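Local atomic coordinates of homoserine dehydrogenase (Staphylococcus aureus M1064, PDB entry 4PG7), a protein that catalyses the NAD(P)-dependent interconversion of L-homoserine and L-aspartate semialdehyde, a hydride-transfer step of the aspartate pathway. Residues K23-L28 against S92-V97; I121-D126 against F148-A153; D126-H131 against K225-S230; E284-D289 against V440-G445; F378-H383 against A408-Q413. All blocks are in the same frame, centred on the assembly; numbering follows the deposited sequence.

How the contacts relate
From the N terminus, contact 1 closes the first loop by pairing strands 22-29 and 95-98 inside the parallel sheet of the nucleotide-binding domain. The next strand, 119-122, lies beside 95-98, where Ile121 N probably hydrogen-bonds Ile96 O; its end enters contact 2, which reaches the loop after strand 146-147. Contact 3 shares Asp126 with contact 2 and crosses it along the chain, carrying the start of helix 129-141 onto helix 220-234. Farther on, contact 4 closes a long loop between strands 278-289 and 436-444. Contact 5 lies within that loop, in the C-terminal domain, and meets contact 4 where strands 375-382 and 436-444 are neighbours.

Contact 1. Residues K23-L28 against S92-V97; sequences KLNIAL and SLDIIV. With GOL (glycerol), chain I.
Ala27 and its neighbours on strand 22-29 pair in parallel with Ile95, Ile96 and Val97 of strand 95-98, two central neighbours of a Rossmann-type sheet. The inner end is tight. Ala27 N donates to Ile95 O at 3.2 Å, and Val97 N returns a bond to Ala27 O at 2.8 Å that is almost straight (173° at the hydrogen). The small side chain of Ala27 packs on one face of the sheet, with CB 3.7 Å from CD1 of Leu93 and 4.1 Å from CD1 of Ile96; Ile87 of helix 84-88 packs over the same group. On the other face Ile26, Leu28, Ile95 and Val97 come together, and helix 323-339 lies against Ile95 and Val97.

The other end is polar and more open: Asn25 and Asp94 are partly exposed. Asp94 N gives a bond to Asn25 O at 2.8 Å. Its chi1 of -56° sets CG beside its own backbone N, and from there OD2 takes Asn25 N at 2.8 Å on the anti side, 17° out of the carboxylate plane. A glycerol, probably from the crystallisation liquor, binds here: its O1 accepts from Asn25 ND2 at 2.7 Å, although its carbon is modelled implausibly close to Ser92 O. It reports only that this end can take up a polar molecule. The N-H of Asn25 directed at OD2 would favour the charged form of Asp94, and the ladder is continued at Asn25 N by a side-chain carboxylate in place of a backbone carbonyl.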
# COMPACT_ATOMS: atom_id res chain seq x y z
N LYS A 23 -17.19 23.89 23.14
CA LYS A 23 -16.02 23.38 23.84
C LYS A 23 -16.05 21.84 23.82
O LYS A 23 -17.06 21.22 24.18
CB LYS A 23 -16.04 23.90 25.29
CG LYS A 23 -14.80 24.66 25.73
CD LYS A 23 -14.85 24.91 27.24
CE LYS A 23 -13.87 25.97 27.70
NZ LYS A 23 -14.18 27.33 27.19
N LEU A 24 -14.96 21.25 23.37
CA LEU A 24 -14.76 19.80 23.46
C LEU A 24 -13.79 19.53 24.59
O LEU A 24 -12.59 19.79 24.47
CB LEU A 24 -14.23 19.23 22.14
CG LEU A 24 -15.26 18.56 21.24
CD1 LEU A 24 -14.67 18.29 19.87
CD2 LEU A 24 -15.74 17.26 21.86
N ASN A 25 -14.31 19.01 25.69
CA ASN A 25 -13.50 18.75 26.88
C ASN A 25 -12.91 17.35 26.80
O ASN A 25 -13.63 16.36 26.65
CB ASN A 25 -14.34 18.92 28.14
CG ASN A 25 -14.64 20.38 28.45
OD1 ASN A 25 -13.75 21.21 28.53
ND2 ASN A 25 -15.91 20.69 28.62
N ILE A 26 -11.59 17.27 26.83
CA ILE A 26 -10.92 15.98 26.73
C ILE A 26 -9.98 15.75 27.90
O ILE A 26 -9.58 16.69 28.60
CB ILE A 26 -10.16 15.83 25.38
CG1 ILE A 26 -8.85 16.62 25.36
CG2 ILE A 26 -11.04 16.29 24.22
CD1 ILE A 26 -7.99 16.32 24.13
N ALA A 27 -9.66 14.49 28.11
CA ALA A 27 -8.62 14.09 29.04
C ALA A 27 -7.62 13.15 28.36
O ALA A 27 -7.99 12.34 27.50
CB ALA A 27 -9.24 13.43 30.25
N LEU A 28 -6.36 13.27 28.77
CA LEU A 28 -5.28 12.38 28.30
C LEU A 28 -4.90 11.43 29.40
O LEU A 28 -4.72 11.85 30.55
CB LEU A 28 -4.03 13.15 27.94
CG LEU A 28 -3.81 13.35 26.47
CD1 LEU A 28 -4.79 14.41 26.00
CD2 LEU A 28 -2.35 13.73 26.23
N SER A 92 -18.35 16.27 32.48
CA SER A 92 -18.13 17.28 31.46
C SER A 92 -17.20 16.81 30.35
O SER A 92 -17.08 17.49 29.33
CB SER A 92 -17.56 18.56 32.07
OG SER A 92 -16.17 18.43 32.34
N LEU A 93 -16.52 15.68 30.53
CA LEU A 93 -15.62 15.19 29.49
C LEU A 93 -16.40 14.57 28.34
O LEU A 93 -17.38 13.85 28.55
CB LEU A 93 -14.64 14.16 30.05
CG LEU A 93 -13.63 14.69 31.06
CD1 LEU A 93 -12.70 13.57 31.47
CD2 LEU A 93 -12.82 15.87 30.52
N ASP A 94 -15.97 14.89 27.13
CA ASP A 94 -16.58 14.37 25.92
C ASP A 94 -15.77 13.20 25.36
O ASP A 94 -16.34 12.24 24.84
CB ASP A 94 -16.66 15.49 24.88
CG ASP A 94 -17.42 16.70 25.41
OD1 ASP A 94 -18.59 16.52 25.80
OD2 ASP A 94 -16.83 17.81 25.46
N ILE A 95 -14.45 13.29 25.48
CA ILE A 95 -13.54 12.32 24.87
C ILE A 95 -12.36 12.00 25.79
O ILE A 95 -11.76 12.89 26.39
CB ILE A 95 -12.95 12.87 23.55
CG1 ILE A 95 -14.07 13.39 22.62
CG2 ILE A 95 -12.12 11.79 22.85
CD1 ILE A 95 -13.57 14.06 21.35
N ILE A 96 -12.02 10.71 25.85
CA ILE A 96 -10.84 10.25 26.59
C ILE A 96 -9.80 9.75 25.58
O ILE A 96 -10.10 8.89 24.74
CB ILE A 96 -11.16 9.08 27.53
CG1 ILE A 96 -12.35 9.42 28.45
CG2 ILE A 96 -9.94 8.69 28.35
CD1 ILE A 96 -12.07 10.53 29.41
N VAL A 97 -8.60 10.30 25.67
CA VAL A 97 -7.49 9.91 24.80
C VAL A 97 -6.49 9.13 25.62
O VAL A 97 -5.87 9.68 26.54
CB VAL A 97 -6.81 11.15 24.21
CG1 VAL A 97 -5.64 10.73 23.32
CG2 VAL A 97 -7.82 11.97 23.42
C1 GOL I . -18.80 18.83 28.07
O1 GOL I . -17.74 19.32 27.25
C2 GOL I . -20.18 19.14 27.52
O2 GOL I . -21.10 18.65 28.50
C3 GOL I . -20.35 20.63 27.32
O3 GOL I . -19.32 21.16 26.48

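Contact 2. Residues I121-D126 against F148-A153; sequences ITANKD and FEASVA. With ACT (acetate ion), chain C.
A chi1 of -179° swings OG1 of Thr122 to the far side from its own backbone N and leaves CG2 wedged between N and the carbonyl carbon, facing Phe148. Phe148, with chi1 at 55°, holds its ring in that same confined sector, so its CB, 3.8 Å from Thr122 CG2, does the touching while the ring is directed away towards helices 129-141 and 220-234. The contact lies at the C-terminal ends of the strands of the parallel Rossmann-type sheet, where strand 119-122 ends in consecutive side-chain turns. Thr122 OG1 accepts from Asn124 N at 3.0 Å, an ST turn, and Asn124 OD1 accepts from Asp126 N at 2.9 Å, an Asx turn. Glu98, on the adjoining strand, bonds both Thr122 OG1 and Asn124 ND2 and so probably helps to position both turns.

Facing them is the short 3-10 segment 149-151. The methyl groups of Ala123 and Ala150 press together at 3.4 Å between their CB atoms, tighter than ordinary carbon contact, and helix 323-339 packs against both. A water joins the backbones: it donates to Thr122 O at 3.1 Å and accepts from Ala150 N at 2.8 Å. Beyond it, the Lys125 chain bends back over the turn, passing Ser151 O, until NZ meets Ala150 O at 3.3 Å, lying in the carbonyl plane with a C=O...N angle of 155°.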
# COMPACT_ATOMS: atom_id res chain seq x y z
N ILE A 121 -10.34 7.44 22.23
CA ILE A 121 -9.29 7.33 21.24
C ILE A 121 -8.08 6.75 21.95
O ILE A 121 -7.67 7.26 22.99
CB ILE A 121 -8.95 8.69 20.64
CG1 ILE A 121 -10.22 9.28 20.01
CG2 ILE A 121 -7.83 8.56 19.60
CD1 ILE A 121 -10.08 10.72 19.62
N THR A 122 -7.54 5.66 21.40
CA THR A 122 -6.41 4.98 22.02
C THR A 122 -5.28 4.71 21.04
O THR A 122 -5.51 4.37 19.87
CB THR A 122 -6.84 3.66 22.68
OG1 THR A 122 -5.70 3.05 23.28
CG2 THR A 122 -7.48 2.67 21.68
N ALA A 123 -4.05 4.87 21.53
CA ALA A 123 -2.84 4.50 20.79
C ALA A 123 -2.08 3.42 21.55
O ALA A 123 -0.87 3.26 21.40
CB ALA A 123 -1.96 5.71 20.60
N ASN A 124 -2.82 2.68 22.38
CA ASN A 124 -2.26 1.66 23.25
C ASN A 124 -1.70 0.48 22.45
O ASN A 124 -2.45 -0.29 21.84
CB ASN A 124 -3.36 1.21 24.19
CG ASN A 124 -2.90 0.24 25.25
OD1 ASN A 124 -2.00 -0.58 25.04
ND2 ASN A 124 -3.55 0.32 26.42
N LYS A 125 -0.37 0.33 22.46
CA LYS A 125 0.32 -0.67 21.63
C LYS A 125 0.23 -2.08 22.17
O LYS A 125 0.63 -3.02 21.50
CB LYS A 125 1.81 -0.33 21.49
CG LYS A 125 2.08 1.00 20.81
CD LYS A 125 1.53 1.03 19.39
CE LYS A 125 2.11 2.20 18.60
NZ LYS A 125 1.77 2.10 17.16
N ASP A 126 -0.28 -2.23 23.39
CA ASP A 126 -0.40 -3.54 24.00
C ASP A 126 -1.75 -4.20 23.74
O ASP A 126 -1.92 -5.37 24.08
CB ASP A 126 -0.15 -3.44 25.50
CG ASP A 126 1.17 -2.78 25.82
OD1 ASP A 126 2.19 -3.19 25.23
OD2 ASP A 126 1.20 -1.83 26.64
N PHE A 148 -8.92 3.40 17.24
CA PHE A 148 -7.63 2.81 17.60
C PHE A 148 -6.58 2.86 16.49
O PHE A 148 -5.56 2.18 16.59
CB PHE A 148 -7.82 1.38 18.11
CG PHE A 148 -8.56 0.47 17.16
CD1 PHE A 148 -7.88 -0.27 16.19
CD2 PHE A 148 -9.94 0.33 17.26
CE1 PHE A 148 -8.58 -1.13 15.33
CE2 PHE A 148 -10.63 -0.52 16.40
CZ PHE A 148 -9.95 -1.25 15.44
N GLU A 149 -6.82 3.68 15.46
CA GLU A 149 -5.86 3.90 14.36
C GLU A 149 -4.42 4.06 14.85
O GLU A 149 -3.51 3.44 14.32
CB GLU A 149 -6.26 5.12 13.52
N ALA A 150 -4.22 4.90 15.86
CA ALA A 150 -2.88 5.16 16.38
C ALA A 150 -2.26 3.92 17.01
O ALA A 150 -1.04 3.79 17.06
CB ALA A 150 -2.91 6.31 17.38
N SER A 151 -3.10 3.01 17.48
CA SER A 151 -2.65 1.76 18.08
C SER A 151 -1.94 0.81 17.08
O SER A 151 -1.21 -0.09 17.50
CB SER A 151 -3.84 1.06 18.76
OG SER A 151 -3.48 0.51 20.00
N VAL A 152 -2.14 1.04 15.78
CA VAL A 152 -1.47 0.27 14.70
C VAL A 152 -0.59 1.16 13.80
O VAL A 152 -0.90 2.33 13.59
CB VAL A 152 -2.50 -0.48 13.83
CG1 VAL A 152 -3.60 -1.10 14.69
CG2 VAL A 152 -3.13 0.44 12.79
N ALA A 153 0.49 0.60 13.25
CA ALA A 153 1.32 1.33 12.25
C ALA A 153 0.95 0.96 10.81
O ALA A 153 0.91 -0.22 10.46
CB ALA A 153 2.81 1.14 12.49
C ACT C . 1.51 3.72 24.45
O ACT C . 1.24 4.57 23.57
OXT ACT C . 1.05 2.57 24.41
CH3 ACT C . 2.46 4.06 25.57
O HOH W 1 -6.07 6.30 17.46

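Contact 3. Residues D126-H131 against K225-S230; sequences DLLAVH and KVVITS
Lys225 O, at the start of the helical turn that offers Val227 and Ile228 to Leu128 and Ala129, is gripped twice: Thr229 N and Thr229 OG1 both donate to it at 2.7 Å, from opposite faces of its plane. One residue on, Val226 O is held in the same way by Ser230 N and Ser230 OG. These hydroxyls, folded back onto the preceding turn, are characteristic of threonine and serine inside an alpha helix.

Helix 220-234 meets the N-terminus of helix 129-141 without a hydrogen bond between the two segments. Val227 directs CG1 onto Ala129 CB at 3.6 Å, and Leu128 adds a looser contact from CD2 to Val227 CB. Ile228, with chi1 and chi2 both close to -60°, curls its chain round so that CD1 reaches Leu127 O at 3.5 Å and Leu128 CA at 3.8 Å, lying against the backbone just before the helix. The contact thus joins the start of helix 129-141, which follows a strand of the parallel sheet, to helix 220-234, which packs on strands 171-177 and 278-289 of the mixed sheet at Val226 and Ser230. Leu128, in the N-cap position, is itself steadied by its backbone N, which donates at 3.2 Å to His131 ND1, only 2° out of the imidazole plane.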
# COMPACT_ATOMS: atom_id res chain seq x y z
N ASP A 126 -0.28 -2.23 23.39
CA ASP A 126 -0.40 -3.54 24.00
C ASP A 126 -1.75 -4.20 23.74
O ASP A 126 -1.92 -5.37 24.08
CB ASP A 126 -0.15 -3.44 25.50
CG ASP A 126 1.17 -2.78 25.82
OD1 ASP A 126 2.19 -3.19 25.23
OD2 ASP A 126 1.20 -1.83 26.64
N LEU A 127 -2.72 -3.45 23.19
CA LEU A 127 -4.05 -4.01 22.89
C LEU A 127 -3.95 -5.10 21.82
O LEU A 127 -3.27 -4.94 20.81
CB LEU A 127 -5.00 -2.93 22.37
CG LEU A 127 -5.86 -2.06 23.31
CD1 LEU A 127 -5.67 -2.30 24.80
CD2 LEU A 127 -5.85 -0.62 22.86
N LEU A 128 -4.67 -6.18 22.04
CA LEU A 128 -4.73 -7.30 21.11
C LEU A 128 -6.18 -7.41 20.64
O LEU A 128 -7.03 -6.57 21.00
CB LEU A 128 -4.23 -8.57 21.79
CG LEU A 128 -2.72 -8.53 22.08
CD1 LEU A 128 -2.28 -9.62 23.05
CD2 LEU A 128 -1.91 -8.63 20.80
N ALA A 129 -6.46 -8.42 19.83
CA ALA A 129 -7.75 -8.53 19.17
C ALA A 129 -8.89 -8.70 20.19
O ALA A 129 -9.94 -8.10 20.02
CB ALA A 129 -7.76 -9.68 18.19
N VAL A 130 -8.66 -9.52 21.21
CA VAL A 130 -9.65 -9.75 22.27
C VAL A 130 -10.10 -8.40 22.85
O VAL A 130 -11.30 -8.15 23.01
CB VAL A 130 -9.08 -10.64 23.40
CG1 VAL A 130 -10.01 -10.68 24.61
CG2 VAL A 130 -8.87 -12.07 22.90
N HIS A 131 -9.13 -7.54 23.08
CA HIS A 131 -9.38 -6.25 23.68
C HIS A 131 -10.13 -5.31 22.74
O HIS A 131 -11.09 -4.65 23.16
CB HIS A 131 -8.05 -5.65 24.17
CG HIS A 131 -7.30 -6.58 25.08
ND1 HIS A 131 -6.09 -7.15 24.75
CD2 HIS A 131 -7.65 -7.12 26.27
CE1 HIS A 131 -5.69 -7.95 25.72
NE2 HIS A 131 -6.63 -7.96 26.65
N LYS A 225 1.36 -8.15 15.96
CA LYS A 225 0.84 -7.54 14.75
C LYS A 225 0.08 -8.51 13.87
O LYS A 225 -0.85 -8.10 13.16
CB LYS A 225 1.96 -6.84 13.96
CG LYS A 225 2.42 -5.56 14.67
CD LYS A 225 3.71 -5.04 14.08
CE LYS A 225 4.21 -3.80 14.84
NZ LYS A 225 5.68 -3.66 14.63
N VAL A 226 0.46 -9.78 13.90
CA VAL A 226 -0.31 -10.82 13.22
C VAL A 226 -1.69 -11.01 13.84
O VAL A 226 -2.67 -11.20 13.12
CB VAL A 226 0.45 -12.16 13.23
CG1 VAL A 226 -0.47 -13.30 12.82
CG2 VAL A 226 1.63 -12.07 12.29
N VAL A 227 -1.78 -10.99 15.17
CA VAL A 227 -3.09 -11.01 15.83
C VAL A 227 -3.95 -9.84 15.36
O VAL A 227 -5.10 -10.01 14.97
CB VAL A 227 -2.97 -10.95 17.36
CG1 VAL A 227 -4.36 -10.84 18.00
CG2 VAL A 227 -2.26 -12.17 17.91
N ILE A 228 -3.37 -8.65 15.37
CA ILE A 228 -4.09 -7.45 14.97
C ILE A 228 -4.47 -7.50 13.49
O ILE A 228 -5.61 -7.22 13.12
CB ILE A 228 -3.27 -6.17 15.23
CG1 ILE A 228 -2.99 -5.97 16.73
CG2 ILE A 228 -3.99 -4.94 14.69
CD1 ILE A 228 -4.24 -5.84 17.59
N THR A 229 -3.51 -7.83 12.64
CA THR A 229 -3.76 -7.90 11.21
C THR A 229 -4.85 -8.95 10.88
O THR A 229 -5.67 -8.71 9.98
CB THR A 229 -2.47 -8.16 10.44
OG1 THR A 229 -1.54 -7.11 10.75
CG2 THR A 229 -2.71 -8.18 8.94
N SER A 230 -4.88 -10.05 11.61
CA SER A 230 -5.91 -11.08 11.43
C SER A 230 -7.29 -10.56 11.81
O SER A 230 -8.30 -10.87 11.15
CB SER A 230 -5.59 -12.32 12.28
OG SER A 230 -4.39 -12.95 11.86

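Contact 4. Residues E284-D289 against V440-G445; sequences EPTLID and VYPVEG
Leu287 lies at the centre of a parallel beta pair that joins strand 278-289 to the last strand, 436-444, of the C-terminal domain. Its N donates to Pro442 O at 2.9 Å in the carbonyl plane, and its O receives Glu444 N at 2.7 Å in a nearly straight bond (172° at the hydrogen). Asp289 N continues the ladder to Glu444 O at 3.1 Å.

The side chains close round this backbone. Pro285 sets CB squarely over the Tyr441 ring, 4.0 Å from its centroid and 9° off the ring normal, a CH-pi contact; Leu287 CD1 comes to the edge of the same ring, near its plane, 3.9 Å from CD2. On the other face, Thr286 and Glu284 hold the Pro442 ring, the carboxylate of Glu284 meeting CG and CD. Chi1 of 64° puts Glu284 CG between backbone N and carbonyl carbon, and the chain then runs extended to the proline. Ile288 CD1 rests on CB of Glu444.

Farther out, second-shell residues bind the polar ends of these groups. Glu444 is bound by two salt bridges, to Lys271 and Lys173, one on each carboxylate oxygen. Tyr441 OH bonds Lys439 and Val440 O bonds Arg246, and both of these partners line the pocket holding the bound lysine, so this pairing adjoins that site. Phe378, on the neighbouring strand 375-382, packs against Leu287 and Val443. At the Glu284 end, one water donates to both Glu284 OE1 at 2.7 Å and Val440 O at 2.8 Å.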
# COMPACT_ATOMS: atom_id res chain seq x y z
N GLU A 284 7.60 -16.69 11.57
CA GLU A 284 8.84 -17.45 11.56
C GLU A 284 9.73 -17.12 10.37
O GLU A 284 9.27 -16.57 9.36
CB GLU A 284 8.57 -18.96 11.59
CG GLU A 284 7.83 -19.46 10.38
CD GLU A 284 7.38 -20.91 10.55
OE1 GLU A 284 8.20 -21.78 10.91
OE2 GLU A 284 6.20 -21.15 10.29
N PRO A 285 11.02 -17.46 10.49
CA PRO A 285 11.94 -17.34 9.35
C PRO A 285 11.45 -18.16 8.17
O PRO A 285 11.07 -19.32 8.34
CB PRO A 285 13.26 -17.89 9.90
CG PRO A 285 13.15 -17.77 11.37
CD PRO A 285 11.71 -17.93 11.71
N THR A 286 11.40 -17.53 7.01
CA THR A 286 10.73 -18.03 5.83
C THR A 286 11.57 -17.70 4.61
O THR A 286 12.07 -16.58 4.48
CB THR A 286 9.35 -17.35 5.71
OG1 THR A 286 8.58 -17.66 6.87
CG2 THR A 286 8.60 -17.79 4.50
N LEU A 287 11.78 -18.66 3.72
CA LEU A 287 12.46 -18.38 2.47
C LEU A 287 11.42 -17.78 1.54
O LEU A 287 10.29 -18.29 1.45
CB LEU A 287 13.07 -19.60 1.83
CG LEU A 287 14.47 -20.01 2.27
CD1 LEU A 287 14.46 -20.42 3.74
CD2 LEU A 287 14.96 -21.13 1.39
N ILE A 288 11.79 -16.69 0.88
CA ILE A 288 10.93 -15.98 -0.04
C ILE A 288 11.63 -15.92 -1.37
O ILE A 288 12.78 -15.46 -1.47
CB ILE A 288 10.70 -14.50 0.40
CG1 ILE A 288 10.08 -14.43 1.79
CG2 ILE A 288 9.79 -13.78 -0.60
CD1 ILE A 288 8.66 -14.96 1.83
N ASP A 289 10.94 -16.34 -2.41
CA ASP A 289 11.47 -16.29 -3.75
C ASP A 289 11.91 -14.87 -4.06
O ASP A 289 11.17 -13.92 -3.81
CB ASP A 289 10.42 -16.75 -4.76
CG ASP A 289 10.97 -16.83 -6.18
OD1 ASP A 289 11.18 -17.93 -6.68
OD2 ASP A 289 11.21 -15.80 -6.80
N VAL A 440 13.51 -26.75 9.80
CA VAL A 440 12.65 -26.62 8.64
C VAL A 440 12.10 -25.21 8.67
O VAL A 440 11.57 -24.76 9.69
CB VAL A 440 11.48 -27.64 8.68
CG1 VAL A 440 10.53 -27.44 7.51
CG2 VAL A 440 12.00 -29.06 8.67
N TYR A 441 12.25 -24.51 7.55
CA TYR A 441 11.62 -23.21 7.37
C TYR A 441 10.58 -23.32 6.25
O TYR A 441 10.82 -24.03 5.27
CB TYR A 441 12.63 -22.16 6.96
CG TYR A 441 13.72 -21.82 7.94
CD1 TYR A 441 13.59 -22.04 9.30
CD2 TYR A 441 14.88 -21.20 7.50
CE1 TYR A 441 14.60 -21.70 10.18
CE2 TYR A 441 15.89 -20.84 8.38
CZ TYR A 441 15.74 -21.07 9.71
OH TYR A 441 16.75 -20.70 10.58
N PRO A 442 9.45 -22.61 6.37
CA PRO A 442 8.54 -22.55 5.22
C PRO A 442 9.16 -21.79 4.07
O PRO A 442 10.09 -21.00 4.28
CB PRO A 442 7.30 -21.78 5.76
CG PRO A 442 7.75 -21.13 7.00
CD PRO A 442 8.96 -21.87 7.53
N VAL A 443 8.65 -22.05 2.87
CA VAL A 443 9.10 -21.40 1.66
C VAL A 443 7.89 -20.80 1.00
O VAL A 443 6.88 -21.50 0.81
CB VAL A 443 9.79 -22.39 0.70
CG1 VAL A 443 10.19 -21.71 -0.59
CG2 VAL A 443 11.00 -23.04 1.37
N GLU A 444 7.97 -19.51 0.69
CA GLU A 444 6.87 -18.78 0.06
C GLU A 444 7.28 -18.15 -1.26
O GLU A 444 8.48 -18.00 -1.57
CB GLU A 444 6.35 -17.67 0.97
CG GLU A 444 5.57 -18.17 2.17
CD GLU A 444 4.17 -18.68 1.84
OE1 GLU A 444 3.77 -18.67 0.66
OE2 GLU A 444 3.48 -19.10 2.78
N GLY A 445 6.26 -17.78 -2.03
CA GLY A 445 6.41 -17.11 -3.34
C GLY A 445 6.67 -18.05 -4.49
O GLY A 445 6.92 -17.61 -5.61
O HOH W 2 8.84 -24.33 10.25

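Contact 5. Residues F378-H383 against A408-Q413; sequences FVVVNH and ANYDNQ
Tyr410 and Val380 carry this contact, reaching across strand 414-422, which pairs with both of their strands, 404-411 and 375-382; their CA atoms are 7.6 Å apart. With chi1 at -177°, CG of Tyr410 extends away from its backbone N and one face of the ring receives Val380 in a CH-pi contact, CG1 centred over it, 3.6 Å from the centroid and 5° off the normal. The second methyl, CG2, comes to the CE1 side at 3.7 Å, and Phe378 CZ stands more loosely at the ring edge. Tyr410 OH hydrogen-bonds Asp255 OD1 of helix 253-262, whose Thr254 and Val258 also touch the Tyr410 side chain.

Tyr410 and Asp411 together face Ser414, a classic beta bulge, after which the chain turns. Asp411 OD1 accepts Asn412 N at 2.7 Å, from above the carboxylate plane. Asn412 O then receives a bond at 3.0 Å from a water that accepts from His383 N at 2.8 Å, so the two segments are bridged by a water between Asn412 and His383. Gln413 last brings its O within 3.5 Å of Asn382 C.

One part is therefore carbon on aromatic, and the other is polar and water-mediated. Tyr410 also touches Thr252, and Val380 touches Asp438; both belong to the pocket of the bound lysine. The CH-pi packing thus joins the sheet of the ACT-like C-terminal domain to a helix beside that site, whereas at the turn the polar backbone atoms Asn412 O and His383 N are satisfied through a shared water.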
# COMPACT_ATOMS: atom_id res chain seq x y z
N PHE A 378 11.81 -25.73 3.42
CA PHE A 378 13.26 -25.75 3.33
C PHE A 378 13.73 -26.58 4.51
O PHE A 378 13.49 -26.23 5.64
CB PHE A 378 13.78 -24.32 3.47
CG PHE A 378 15.28 -24.19 3.62
CD1 PHE A 378 16.11 -24.35 2.54
CD2 PHE A 378 15.83 -23.77 4.81
CE1 PHE A 378 17.49 -24.15 2.66
CE2 PHE A 378 17.20 -23.57 4.94
CZ PHE A 378 18.03 -23.75 3.85
N VAL A 379 14.39 -27.69 4.22
CA VAL A 379 14.74 -28.67 5.23
C VAL A 379 16.26 -28.82 5.27
O VAL A 379 16.87 -29.09 4.24
CB VAL A 379 14.14 -30.05 4.90
CG1 VAL A 379 14.49 -31.04 6.00
CG2 VAL A 379 12.63 -29.97 4.73
N VAL A 380 16.85 -28.66 6.45
CA VAL A 380 18.29 -28.83 6.64
C VAL A 380 18.56 -30.10 7.45
O VAL A 380 17.98 -30.28 8.53
CB VAL A 380 18.88 -27.66 7.43
CG1 VAL A 380 20.39 -27.83 7.58
CG2 VAL A 380 18.57 -26.35 6.72
N VAL A 381 19.38 -30.98 6.89
CA VAL A 381 19.73 -32.25 7.52
C VAL A 381 21.25 -32.27 7.76
O VAL A 381 22.02 -31.87 6.88
CB VAL A 381 19.31 -33.48 6.68
CG1 VAL A 381 17.81 -33.49 6.50
CG2 VAL A 381 19.99 -33.47 5.33
N ASN A 382 21.65 -32.76 8.93
CA ASN A 382 23.06 -32.89 9.28
C ASN A 382 23.49 -34.35 9.46
O ASN A 382 22.65 -35.25 9.50
CB ASN A 382 23.41 -32.19 10.59
CG ASN A 382 22.79 -30.82 10.75
OD1 ASN A 382 22.17 -30.51 11.78
ND2 ASN A 382 23.01 -29.97 9.78
N HIS A 383 24.80 -34.57 9.59
CA HIS A 383 25.39 -35.90 9.80
C HIS A 383 25.00 -36.87 8.71
O HIS A 383 24.77 -38.03 8.97
CB HIS A 383 25.00 -36.44 11.19
CG HIS A 383 25.13 -35.42 12.28
ND1 HIS A 383 26.36 -34.99 12.74
CD2 HIS A 383 24.21 -34.72 12.97
CE1 HIS A 383 26.18 -34.07 13.67
NE2 HIS A 383 24.89 -33.89 13.83
N ALA A 408 20.83 -28.87 -2.04
CA ALA A 408 22.05 -28.08 -2.05
C ALA A 408 22.95 -28.51 -0.90
O ALA A 408 22.47 -28.99 0.14
CB ALA A 408 21.73 -26.62 -1.87
N ASN A 409 24.26 -28.31 -1.10
CA ASN A 409 25.23 -28.43 -0.05
C ASN A 409 24.99 -27.34 0.97
O ASN A 409 24.76 -26.22 0.61
CB ASN A 409 26.66 -28.30 -0.59
CG ASN A 409 27.07 -29.48 -1.44
OD1 ASN A 409 27.37 -29.34 -2.61
ND2 ASN A 409 27.06 -30.65 -0.85
N TYR A 410 25.04 -27.67 2.24
CA TYR A 410 24.81 -26.71 3.28
C TYR A 410 26.10 -26.48 4.05
O TYR A 410 26.50 -25.36 4.25
CB TYR A 410 23.71 -27.22 4.19
CG TYR A 410 23.28 -26.32 5.31
CD1 TYR A 410 22.22 -25.43 5.13
CD2 TYR A 410 23.87 -26.39 6.57
CE1 TYR A 410 21.78 -24.62 6.16
CE2 TYR A 410 23.44 -25.58 7.60
CZ TYR A 410 22.39 -24.70 7.39
OH TYR A 410 21.92 -23.90 8.41
N ASP A 411 26.70 -27.58 4.51
CA ASP A 411 27.95 -27.57 5.25
C ASP A 411 28.49 -29.00 5.18
O ASP A 411 27.93 -29.84 4.48
CB ASP A 411 27.70 -27.12 6.70
CG ASP A 411 28.96 -26.66 7.41
OD1 ASP A 411 30.07 -26.86 6.86
OD2 ASP A 411 28.85 -26.12 8.52
N ASN A 412 29.58 -29.29 5.89
CA ASN A 412 30.15 -30.64 5.94
C ASN A 412 29.16 -31.71 6.41
O ASN A 412 28.63 -31.62 7.51
CB ASN A 412 31.37 -30.65 6.87
CG ASN A 412 32.49 -29.76 6.37
OD1 ASN A 412 32.86 -29.81 5.19
ND2 ASN A 412 33.05 -28.95 7.27
N GLN A 413 28.90 -32.70 5.57
CA GLN A 413 27.85 -33.70 5.81
C GLN A 413 26.46 -33.09 6.13
O GLN A 413 25.66 -33.70 6.85
CB GLN A 413 28.29 -34.67 6.92
CG GLN A 413 29.47 -35.55 6.54
CD GLN A 413 29.82 -36.58 7.60
OE1 GLN A 413 30.33 -37.65 7.27
NE2 GLN A 413 29.54 -36.28 8.87
O HOH W 3 26.57 -32.41 9.56